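Local coordinates for coenzyme Q-binding protein COQ10 START domain-containing protein (Deinococcus radiodurans R1, PDB 3GGN) that is of uncharacterised function but, as a START-like member of the polyketide cyclase and lipid transport family, probably binds a hydrophobic ligand, at residues B[46-51]-B[61-66]. Numbering follows the deposited sequence.
Sequences RSRWTV and SWEAEL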
loop_
_atom_site.group_PDB
_atom_site.type_symbol
_atom_site.label_atom_id
_atom_site.label_comp_id
_atom_site.label_asym_id
_atom_site.label_seq_id
_atom_site.Cartn_x
_atom_site.Cartn_y
_atom_site.Cartn_z
ATOM N N ARG B 46 5.165 -15.082 20.511
ATOM C CA ARG B 46 4.546 -15.907 19.479
ATOM C C ARG B 46 3.441 -15.244 18.674
ATOM O O ARG B 46 2.739 -14.353 19.154
ATOM C CB ARG B 46 3.992 -17.194 20.091
ATOM C CG ARG B 46 5.032 -18.099 20.730
ATOM C CD ARG B 46 4.343 -19.318 21.321
ATOM N NE ARG B 46 3.318 -18.922 22.284
ATOM C CZ ARG B 46 2.082 -19.410 22.311
ATOM N NH1 ARG B 46 1.704 -20.320 21.425
ATOM N NH2 ARG B 46 1.217 -18.974 23.221
ATOM N N SER B 47 3.283 -15.726 17.446
ATOM C CA SER B 47 2.277 -15.219 16.530
ATOM C C SER B 47 1.887 -16.298 15.523
ATOM O O SER B 47 2.634 -17.241 15.297
ATOM C CB SER B 47 2.813 -13.976 15.806
ATOM O OG SER B 47 4.138 -14.179 15.333
ATOM N N ARG B 48 0.701 -16.159 14.938
ATOM C CA ARG B 48 0.194 -17.098 13.947
ATOM C C ARG B 48 0.212 -16.412 12.592
ATOM O O ARG B 48 -0.377 -15.345 12.428
ATOM C CB ARG B 48 -1.241 -17.501 14.285
ATOM C CG ARG B 48 -1.862 -18.470 13.300
ATOM C CD ARG B 48 -2.471 -19.641 14.052
ATOM N NE ARG B 48 -1.461 -20.273 14.898
ATOM C CZ ARG B 48 -1.724 -21.160 15.853
ATOM N NH1 ARG B 48 -2.975 -21.526 16.093
ATOM N NH2 ARG B 48 -0.731 -21.675 16.571
ATOM N N TRP B 49 0.882 -17.028 11.627
ATOM C CA TRP B 49 0.983 -16.471 10.287
ATOM C C TRP B 49 0.102 -17.253 9.306
ATOM O O TRP B 49 -0.143 -18.442 9.494
ATOM C CB TRP B 49 2.444 -16.509 9.832
ATOM C CG TRP B 49 3.361 -15.631 10.646
ATOM C CD1 TRP B 49 3.458 -15.582 12.007
ATOM C CD2 TRP B 49 4.306 -14.679 10.143
ATOM N NE1 TRP B 49 4.403 -14.652 12.384
ATOM C CE2 TRP B 49 4.939 -14.084 11.259
ATOM C CE3 TRP B 49 4.684 -14.271 8.859
ATOM C CZ2 TRP B 49 5.924 -13.099 11.127
ATOM C CZ3 TRP B 49 5.667 -13.290 8.728
ATOM C CH2 TRP B 49 6.274 -12.716 9.859
ATOM N N THR B 50 -0.363 -16.574 8.260
ATOM C CA THR B 50 -1.227 -17.180 7.254
ATOM C C THR B 50 -0.986 -16.584 5.867
ATOM O O THR B 50 -0.803 -15.376 5.729
ATOM C CB THR B 50 -2.709 -16.963 7.611
ATOM O OG1 THR B 50 -2.942 -17.379 8.963
ATOM C CG2 THR B 50 -3.615 -17.763 6.678
ATOM N N VAL B 51 -0.989 -17.445 4.850
ATOM C CA VAL B 51 -0.802 -17.034 3.460
ATOM C C VAL B 51 -1.858 -17.700 2.572
ATOM O O VAL B 51 -2.418 -18.725 2.934
ATOM C CB VAL B 51 0.585 -17.434 2.918
ATOM C CG1 VAL B 51 1.672 -16.620 3.599
ATOM C CG2 VAL B 51 0.806 -18.928 3.130
ATOM N N SER B 61 -1.519 -21.757 7.353
ATOM C CA SER B 61 -1.029 -21.001 8.499
ATOM C C SER B 61 -0.099 -21.826 9.380
ATOM O O SER B 61 -0.111 -23.056 9.358
ATOM C CB SER B 61 -2.202 -20.467 9.335
ATOM O OG SER B 61 -2.799 -21.482 10.119
ATOM N N TRP B 62 0.723 -21.129 10.151
ATOM C CA TRP B 62 1.666 -21.782 11.041
ATOM C C TRP B 62 1.972 -20.826 12.179
ATOM O O TRP B 62 1.649 -19.642 12.111
ATOM C CB TRP B 62 2.955 -22.121 10.287
ATOM C CG TRP B 62 3.703 -20.912 9.825
ATOM C CD1 TRP B 62 4.647 -20.215 10.522
ATOM C CD2 TRP B 62 3.540 -20.228 8.577
ATOM N NE1 TRP B 62 5.082 -19.141 9.787
ATOM C CE2 TRP B 62 4.419 -19.125 8.588
ATOM C CE3 TRP B 62 2.733 -20.442 7.449
ATOM C CZ2 TRP B 62 4.518 -18.231 7.514
ATOM C CZ3 TRP B 62 2.829 -19.552 6.379
ATOM C CH2 TRP B 62 3.718 -18.460 6.422
ATOM N N GLU B 63 2.589 -21.349 13.226
ATOM C CA GLU B 63 2.943 -20.537 14.369
ATOM C C GLU B 63 4.415 -20.165 14.246
ATOM O O GLU B 63 5.235 -20.969 13.790
ATOM C CB GLU B 63 2.709 -21.325 15.657
ATOM C CG GLU B 63 2.648 -20.472 16.908
ATOM C CD GLU B 63 2.347 -21.293 18.148
ATOM O OE1 GLU B 63 1.449 -22.163 18.078
ATOM O OE2 GLU B 63 3.000 -21.061 19.188
ATOM N N ALA B 64 4.746 -18.942 14.642
ATOM C CA ALA B 64 6.127 -18.481 14.597
ATOM C C ALA B 64 6.469 -17.748 15.891
ATOM O O ALA B 64 5.588 -17.451 16.701
ATOM C CB ALA B 64 6.331 -17.560 13.406
ATOM N N GLU B 65 7.751 -17.461 16.080
ATOM C CA GLU B 65 8.202 -16.750 17.272
ATOM C C GLU B 65 9.281 -15.726 16.913
ATOM O O GLU B 65 10.058 -15.936 15.985
ATOM C CB GLU B 65 8.766 -17.745 18.294
ATOM C CG GLU B 65 10.210 -18.149 18.043
ATOM C CD GLU B 65 10.728 -19.195 19.034
ATOM O OE1 GLU B 65 10.291 -19.196 20.210
ATOM O OE2 GLU B 65 11.587 -20.012 18.633
ATOM N N LEU B 66 9.320 -14.613 17.638
ATOM C CA LEU B 66 10.346 -13.606 17.408
ATOM C C LEU B 66 11.621 -14.174 18.024
ATOM O O LEU B 66 11.594 -14.642 19.155
ATOM C CB LEU B 66 9.998 -12.294 18.119
ATOM C CG LEU B 66 8.798 -11.491 17.614
ATOM C CD1 LEU B 66 8.473 -10.365 18.592
ATOM C CD2 LEU B 66 9.112 -10.938 16.241
#
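Trp62 CG sits between its backbone N and carbonyl carbon (chi1 65°), while Trp49 CG lies anti to its own carbonyl carbon (chi1 -65°), and from these positions the two indoles meet across an antiparallel, hydrogen-bonded pair. Trp49 CB rests over one face of the Trp62 six-membered ring, 3.9 Å from its centroid, a CH-pi contact displaced toward the rim. The five-membered rings are nearly parallel but slid apart, so they scarcely overlap. Val51 CG2 reaches the edge of the same Trp62 ring, 3.9 Å from CZ3. Ala64 CB packs 3.6 Å from Trp49 NE1, on the same side of the Trp49 ring as Trp62 NE1; the Trp49 N-H is bonded nearly in the ring plane to Ser47 OG (3.0 Å), which helps to set the turn of the indole. On the opposite face of the hairpin, Glu63, extended beyond CG, puts its carboxylate between two arginines: Arg46 NH1 makes a salt-bridging hydrogen bond to Glu63 OE2 (2.7 Å), which it meets from above the carboxylate plane, and Arg48 NH2 forms a salt bridge with OE1 at 2.7 Å. Asp43 holds Arg46 NE in a further salt bridge. Backbone bonds join the strands, among them Ala64 N to Ser47 O (2.8 Å) and Trp49 N to Trp62 O (2.8 Å). The strands form a beta hairpin in the antiparallel sheet of a Bet v 1-like fold. Trp77 stacks on Trp49, strand 36-41 borders 46-51 and contributes Leu36 and Val39 against Trp49, and strand 74-79 flanks 61-66 on its other side.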